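Local coordinates for metagenomic carboxyl esterase MGS0156 (Uncultured organism, PDB 5D8M), which probably hydrolyses carboxylic ester bonds, as an esterase built on the alpha/beta-hydrolase fold, at residues A[157-162]-A[183-188]; A[178-184]-A[242-248]. All blocks are in the same frame, centred on the assembly; numbering follows the deposited sequence.

How the interactions relate
Both contacts are buried and both use strand 178-184, sharing S183 and V184. Interaction 1 lies about 4 Å from the centre of the chain (centre to centre), where this strand gives way to a turn beside the sharp bend at S158. Interaction 2, about 11 Å from that centre, runs along the strand's other edge and begins at exposed arginines. Their chemistry differs accordingly: interaction 2 is regular parallel sheet with successive backbone hydrogen bonds and mostly branched and aromatic side chains, whereas interaction 1 relies on one well-aligned hydrogen bond, two weak ones, CA-H...O contacts and small residues. They meet at a probable hydrogen bond from A185 N to L248 O, 3.0 Å.

Interaction 1. Residues A[157-162]-A[183-188]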
loop_
_atom_site.group_PDB
_atom_site.type_symbol
_atom_site.label_atom_id
_atom_site.label_comp_id
_atom_site.label_asym_id
_atom_site.label_seq_id
_atom_site.Cartn_x
_atom_site.Cartn_y
_atom_site.Cartn_z
ATOM N N HIS A 157 -3.062 0.206 -1.338
ATOM C CA HIS A 157 -2.598 0.759 -0.073
ATOM C C HIS A 157 -3.217 -0.036 1.078
ATOM O O HIS A 157 -4.418 -0.358 1.052
ATOM C CB HIS A 157 -2.972 2.256 0.029
ATOM C CG HIS A 157 -2.570 2.908 1.323
ATOM N ND1 HIS A 157 -3.483 3.503 2.167
ATOM C CD2 HIS A 157 -1.357 3.076 1.901
ATOM C CE1 HIS A 157 -2.850 4.017 3.206
ATOM N NE2 HIS A 157 -1.558 3.778 3.066
ATOM N N SER A 158 -2.382 -0.366 2.063
ATOM C CA SER A 158 -2.875 -0.968 3.293
ATOM C C SER A 158 -3.659 -2.268 3.037
ATOM O O SER A 158 -3.196 -3.183 2.372
ATOM C CB SER A 158 -3.741 0.056 4.022
ATOM O OG SER A 158 -4.069 -0.362 5.333
ATOM N N LYS A 159 -4.885 -2.314 3.549
ATOM C CA LYS A 159 -5.732 -3.496 3.349
ATOM C C LYS A 159 -6.076 -3.741 1.863
ATOM O O LYS A 159 -6.418 -4.865 1.455
ATOM C CB LYS A 159 -7.018 -3.365 4.183
ATOM C CG LYS A 159 -7.929 -4.608 4.117
ATOM C CD LYS A 159 -9.060 -4.540 5.141
ATOM C CE LYS A 159 -10.186 -5.511 4.775
ATOM N NZ LYS A 159 -10.876 -5.066 3.490
ATOM N N GLY A 160 -5.999 -2.689 1.053
ATOM C CA GLY A 160 -6.282 -2.824 -0.373
ATOM C C GLY A 160 -5.393 -3.840 -1.057
ATOM O O GLY A 160 -5.799 -4.529 -2.008
ATOM N N ALA A 161 -4.161 -3.944 -0.566
ATOM C CA ALA A 161 -3.217 -4.887 -1.137
ATOM C C ALA A 161 -3.696 -6.316 -0.975
ATOM O O ALA A 161 -3.554 -7.122 -1.883
ATOM C CB ALA A 161 -1.826 -4.714 -0.489
ATOM N N VAL A 162 -4.272 -6.643 0.173
ATOM C CA VAL A 162 -4.664 -8.027 0.373
ATOM C C VAL A 162 -6.077 -8.267 -0.118
ATOM O O VAL A 162 -6.387 -9.391 -0.478
ATOM C CB VAL A 162 -4.504 -8.456 1.836
ATOM C CG1 VAL A 162 -3.008 -8.407 2.191
ATOM C CG2 VAL A 162 -5.281 -7.560 2.762
ATOM N N SER A 183 2.221 -3.004 -4.062
ATOM C CA SER A 183 1.790 -2.780 -2.701
ATOM C C SER A 183 2.483 -1.539 -2.125
ATOM O O SER A 183 3.720 -1.476 -2.103
ATOM C CB SER A 183 2.138 -4.036 -1.862
ATOM O OG SER A 183 1.622 -3.947 -0.549
ATOM N N VAL A 184 1.702 -0.578 -1.646
ATOM C CA VAL A 184 2.214 0.601 -0.968
ATOM C C VAL A 184 1.749 0.598 0.493
ATOM O O VAL A 184 0.563 0.802 0.769
ATOM C CB VAL A 184 1.731 1.903 -1.665
ATOM C CG1 VAL A 184 2.374 3.120 -1.039
ATOM C CG2 VAL A 184 2.023 1.835 -3.196
ATOM N N ALA A 185 2.679 0.367 1.422
ATOM C CA ALA A 185 2.334 0.135 2.816
ATOM C C ALA A 185 1.192 -0.894 2.915
ATOM O O ALA A 185 0.251 -0.732 3.691
ATOM C CB ALA A 185 1.944 1.444 3.504
ATOM N N GLY A 186 1.281 -1.953 2.119
ATOM C CA GLY A 186 0.260 -2.976 2.136
ATOM C C GLY A 186 0.379 -3.864 3.348
ATOM O O GLY A 186 1.480 -4.208 3.777
ATOM N N ALA A 187 -0.759 -4.257 3.896
ATOM C CA ALA A 187 -0.782 -5.066 5.114
ATOM C C ALA A 187 -0.637 -6.537 4.770
ATOM O O ALA A 187 -1.509 -7.344 5.092
ATOM C CB ALA A 187 -2.097 -4.823 5.888
ATOM N N ILE A 188 0.467 -6.891 4.123
ATOM C CA ILE A 188 0.614 -8.244 3.572
ATOM C C ILE A 188 0.504 -9.330 4.654
ATOM O O ILE A 188 -0.213 -10.323 4.488
ATOM C CB ILE A 188 1.952 -8.385 2.821
ATOM C CG1 ILE A 188 2.142 -7.240 1.810
ATOM C CG2 ILE A 188 2.068 -9.780 2.160
ATOM C CD1 ILE A 188 0.973 -7.031 0.830
#
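H157, V162 and A187 have the most surface buried here: H157 and V162 lie at either end of a tight strand-turn-helix bend through S158, and A187 faces it from 183-188. H157, the last residue of strand 151-157, pairs in parallel with V184. The ring edge of H157 brings H157 CD2 to 3.2 Å from V184 O, while H157 NE2 is hydrogen-bonded to H299 O. Next, S158 takes up phi/psi of 57/-126, unusual for a non-glycine residue and, at a strand-to-helix turn, consistent with the nucleophile elbow of alpha/beta-hydrolases, S158 being the probable nucleophile. S158 N bonds weakly to A185 O (3.1 Å) and V184 O (3.4 Å), and S158 O receives a well-aligned hydrogen bond from A187 N (3.1 Å). S158 OG makes a weak hydrogen bond to H299 NE2, consistent with a nucleophile-histidine pair. G160 permits the turn into the helix, since a CB would clash with H157 O; G186 permits close approach of 183-188, where a CB would collide with A161 CB and S183 OG. A187, at the centre of an inverse gamma turn, carries only a methyl group, and A187 O lies 3.4 Å from V162 CG1. The apolar pairs are A161 CB with I188 CD1 (3.9 Å) and V162 CG1 with I188 CD1 (4.4 Å). Through V162 the first turn of helix 159-170 touches helices 132-143 and 227-236, just beyond the C-terminal ends of neighbouring parallel strands 151-157 and 178-184.

Interaction 2. Residues A[178-184]-A[242-248]; sequences TAAVVSV and RVRYYSL
This is a parallel beta pairing in the middle of the central sheet, where strands 178-184 and 244-248 lie side by side, their axes 4.5 Å apart at closest and inclined by 13°. A180 pairs with R244, V181 with Y245, V182 with Y246, S183 with S247 and V184 with L248, at CA-CA spacings of 4.5 to 4.9 Å. These residues are extended; A179, at -85/-37, departs from this. Hydrogen bonds alternate: R244 N to A179 O (3.1 Å), V181 N to R244 O (2.8 Å), Y246 N to V181 O (2.9 Å), S183 N to Y246 O (2.7 Å) and L248 N to S183 O (2.8 Å). A180, V182, V184, Y246 and L248 share the face covered by helix 324-338. There Y246 (chi1 m) sets Y246 CE1 3.7 Å from A180 CB, a small neighbour that admits the ring, and its OH reaches D338. Toward helix 159-170, V181 (chi1 t) puts V181 CB 3.8 Å from Y245 CD1. R242 NH1 donates to T178 O (2.5 Å). One water bridges A179 O (2.6 Å) and R242 O (3.0 Å), another S183 OG (2.7 Å) and L248 O (2.8 Å); S247 OG bonds I286 N. Main-chain bonding thus sets the register, valine, leucine and tyrosine suit burial beneath helices, as in alpha/beta-hydrolases, and the buried serines find polar partners.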
loop_
_atom_site.group_PDB
_atom_site.type_symbol
_atom_site.label_atom_id
_atom_site.label_comp_id
_atom_site.label_asym_id
_atom_site.label_seq_id
_atom_site.Cartn_x
_atom_site.Cartn_y
_atom_site.Cartn_z
ATOM N N THR A 178 -4.430 -9.429 -15.271
ATOM C CA THR A 178 -3.622 -8.499 -14.480
ATOM C C THR A 178 -2.137 -8.625 -14.806
ATOM O O THR A 178 -1.593 -9.729 -14.748
ATOM C CB THR A 178 -3.839 -8.752 -12.968
ATOM O OG1 THR A 178 -5.225 -8.555 -12.650
ATOM C CG2 THR A 178 -2.982 -7.809 -12.108
ATOM N N ALA A 179 -1.471 -7.512 -15.106
ATOM C CA ALA A 179 -0.022 -7.558 -15.336
ATOM C C ALA A 179 0.806 -7.451 -14.040
ATOM O O ALA A 179 1.849 -8.096 -13.899
ATOM C CB ALA A 179 0.398 -6.473 -16.295
ATOM N N ALA A 180 0.353 -6.639 -13.103
ATOM C CA ALA A 180 1.189 -6.334 -11.947
ATOM C C ALA A 180 0.381 -5.876 -10.757
ATOM O O ALA A 180 -0.700 -5.285 -10.919
ATOM C CB ALA A 180 2.221 -5.265 -12.318
ATOM N N VAL A 181 0.901 -6.165 -9.560
ATOM C CA VAL A 181 0.380 -5.591 -8.319
ATOM C C VAL A 181 1.477 -4.882 -7.585
ATOM O O VAL A 181 2.496 -5.487 -7.285
ATOM C CB VAL A 181 -0.182 -6.645 -7.360
ATOM C CG1 VAL A 181 -0.655 -5.964 -6.061
ATOM C CG2 VAL A 181 -1.311 -7.436 -8.038
ATOM N N VAL A 182 1.252 -3.612 -7.271
ATOM C CA VAL A 182 2.170 -2.851 -6.455
ATOM C C VAL A 182 1.531 -2.594 -5.109
ATOM O O VAL A 182 0.427 -2.060 -5.025
ATOM C CB VAL A 182 2.522 -1.507 -7.100
ATOM C CG1 VAL A 182 3.519 -0.769 -6.212
ATOM C CG2 VAL A 182 3.093 -1.744 -8.500
ATOM N N SER A 183 2.221 -3.004 -4.062
ATOM C CA SER A 183 1.790 -2.780 -2.701
ATOM C C SER A 183 2.483 -1.539 -2.125
ATOM O O SER A 183 3.720 -1.476 -2.103
ATOM C CB SER A 183 2.138 -4.036 -1.862
ATOM O OG SER A 183 1.622 -3.947 -0.549
ATOM N N VAL A 184 1.702 -0.578 -1.646
ATOM C CA VAL A 184 2.214 0.601 -0.968
ATOM C C VAL A 184 1.749 0.598 0.493
ATOM O O VAL A 184 0.563 0.802 0.769
ATOM C CB VAL A 184 1.731 1.903 -1.665
ATOM C CG1 VAL A 184 2.374 3.120 -1.039
ATOM C CG2 VAL A 184 2.023 1.835 -3.196
ATOM N N ARG A 242 2.042 -15.567 -13.091
ATOM C CA ARG A 242 2.164 -14.740 -14.280
ATOM C C ARG A 242 2.013 -13.233 -13.959
ATOM O O ARG A 242 2.364 -12.379 -14.777
ATOM C CB ARG A 242 1.140 -15.165 -15.333
ATOM C CG ARG A 242 -0.319 -15.005 -14.903
ATOM C CD ARG A 242 -1.255 -14.855 -16.133
ATOM N NE ARG A 242 -0.842 -13.743 -16.994
ATOM C CZ ARG A 242 -1.037 -12.460 -16.688
ATOM N NH1 ARG A 242 -1.631 -12.145 -15.551
ATOM N NH2 ARG A 242 -0.629 -11.494 -17.505
ATOM N N VAL A 243 1.487 -12.922 -12.776
ATOM C CA VAL A 243 1.400 -11.534 -12.287
ATOM C C VAL A 243 2.726 -11.120 -11.606
ATOM O O VAL A 243 3.327 -11.922 -10.902
ATOM C CB VAL A 243 0.239 -11.373 -11.280
ATOM C CG1 VAL A 243 0.149 -9.922 -10.776
ATOM C CG2 VAL A 243 -1.079 -11.834 -11.895
ATOM N N ARG A 244 3.211 -9.904 -11.837
ATOM C CA ARG A 244 4.412 -9.439 -11.145
ATOM C C ARG A 244 4.036 -8.641 -9.894
ATOM O O ARG A 244 3.113 -7.836 -9.931
ATOM C CB ARG A 244 5.264 -8.590 -12.069
ATOM C CG ARG A 244 5.527 -9.249 -13.415
ATOM C CD ARG A 244 6.791 -10.035 -13.413
ATOM N NE ARG A 244 7.853 -9.267 -14.060
ATOM C CZ ARG A 244 8.086 -9.247 -15.372
ATOM N NH1 ARG A 244 7.344 -9.971 -16.209
ATOM N NH2 ARG A 244 9.074 -8.499 -15.844
ATOM N N TYR A 245 4.764 -8.854 -8.799
ATOM C CA TYR A 245 4.460 -8.172 -7.545
ATOM C C TYR A 245 5.595 -7.237 -7.149
ATOM O O TYR A 245 6.779 -7.554 -7.341
ATOM C CB TYR A 245 4.186 -9.200 -6.435
ATOM C CG TYR A 245 3.117 -10.187 -6.844
ATOM C CD1 TYR A 245 1.772 -9.882 -6.695
ATOM C CD2 TYR A 245 3.451 -11.408 -7.414
ATOM C CE1 TYR A 245 0.791 -10.773 -7.093
ATOM C CE2 TYR A 245 2.479 -12.303 -7.813
ATOM C CZ TYR A 245 1.150 -11.984 -7.653
ATOM O OH TYR A 245 0.175 -12.898 -8.053
ATOM N N TYR A 246 5.220 -6.087 -6.603
ATOM C CA TYR A 246 6.174 -5.071 -6.197
ATOM C C TYR A 246 5.730 -4.484 -4.878
ATOM O O TYR A 246 4.528 -4.315 -4.653
ATOM C CB TYR A 246 6.282 -3.950 -7.246
ATOM C CG TYR A 246 6.498 -4.437 -8.672
ATOM C CD1 TYR A 246 5.419 -4.815 -9.464
ATOM C CD2 TYR A 246 7.772 -4.478 -9.229
ATOM C CE1 TYR A 246 5.606 -5.251 -10.788
ATOM C CE2 TYR A 246 7.971 -4.901 -10.540
ATOM C CZ TYR A 246 6.884 -5.291 -11.307
ATOM O OH TYR A 246 7.064 -5.688 -12.592
ATOM N N SER A 247 6.680 -4.139 -4.009
ATOM C CA SER A 247 6.290 -3.625 -2.697
ATOM C C SER A 247 7.142 -2.429 -2.280
ATOM O O SER A 247 8.374 -2.413 -2.493
ATOM C CB SER A 247 6.409 -4.728 -1.628
ATOM O OG SER A 247 5.607 -5.867 -1.952
ATOM N N LEU A 248 6.460 -1.463 -1.669
ATOM C CA LEU A 248 7.050 -0.333 -0.962
ATOM C C LEU A 248 6.602 -0.431 0.484
ATOM O O LEU A 248 5.415 -0.604 0.744
ATOM C CB LEU A 248 6.600 0.993 -1.567
ATOM C CG LEU A 248 7.180 1.304 -2.945
ATOM C CD1 LEU A 248 6.233 2.260 -3.677
ATOM C CD2 LEU A 248 8.549 1.950 -2.807
HETATM O O HOH W 1 2.926 -9.635 -15.720
HETATM O O HOH W 2 3.671 -2.792 0.800
#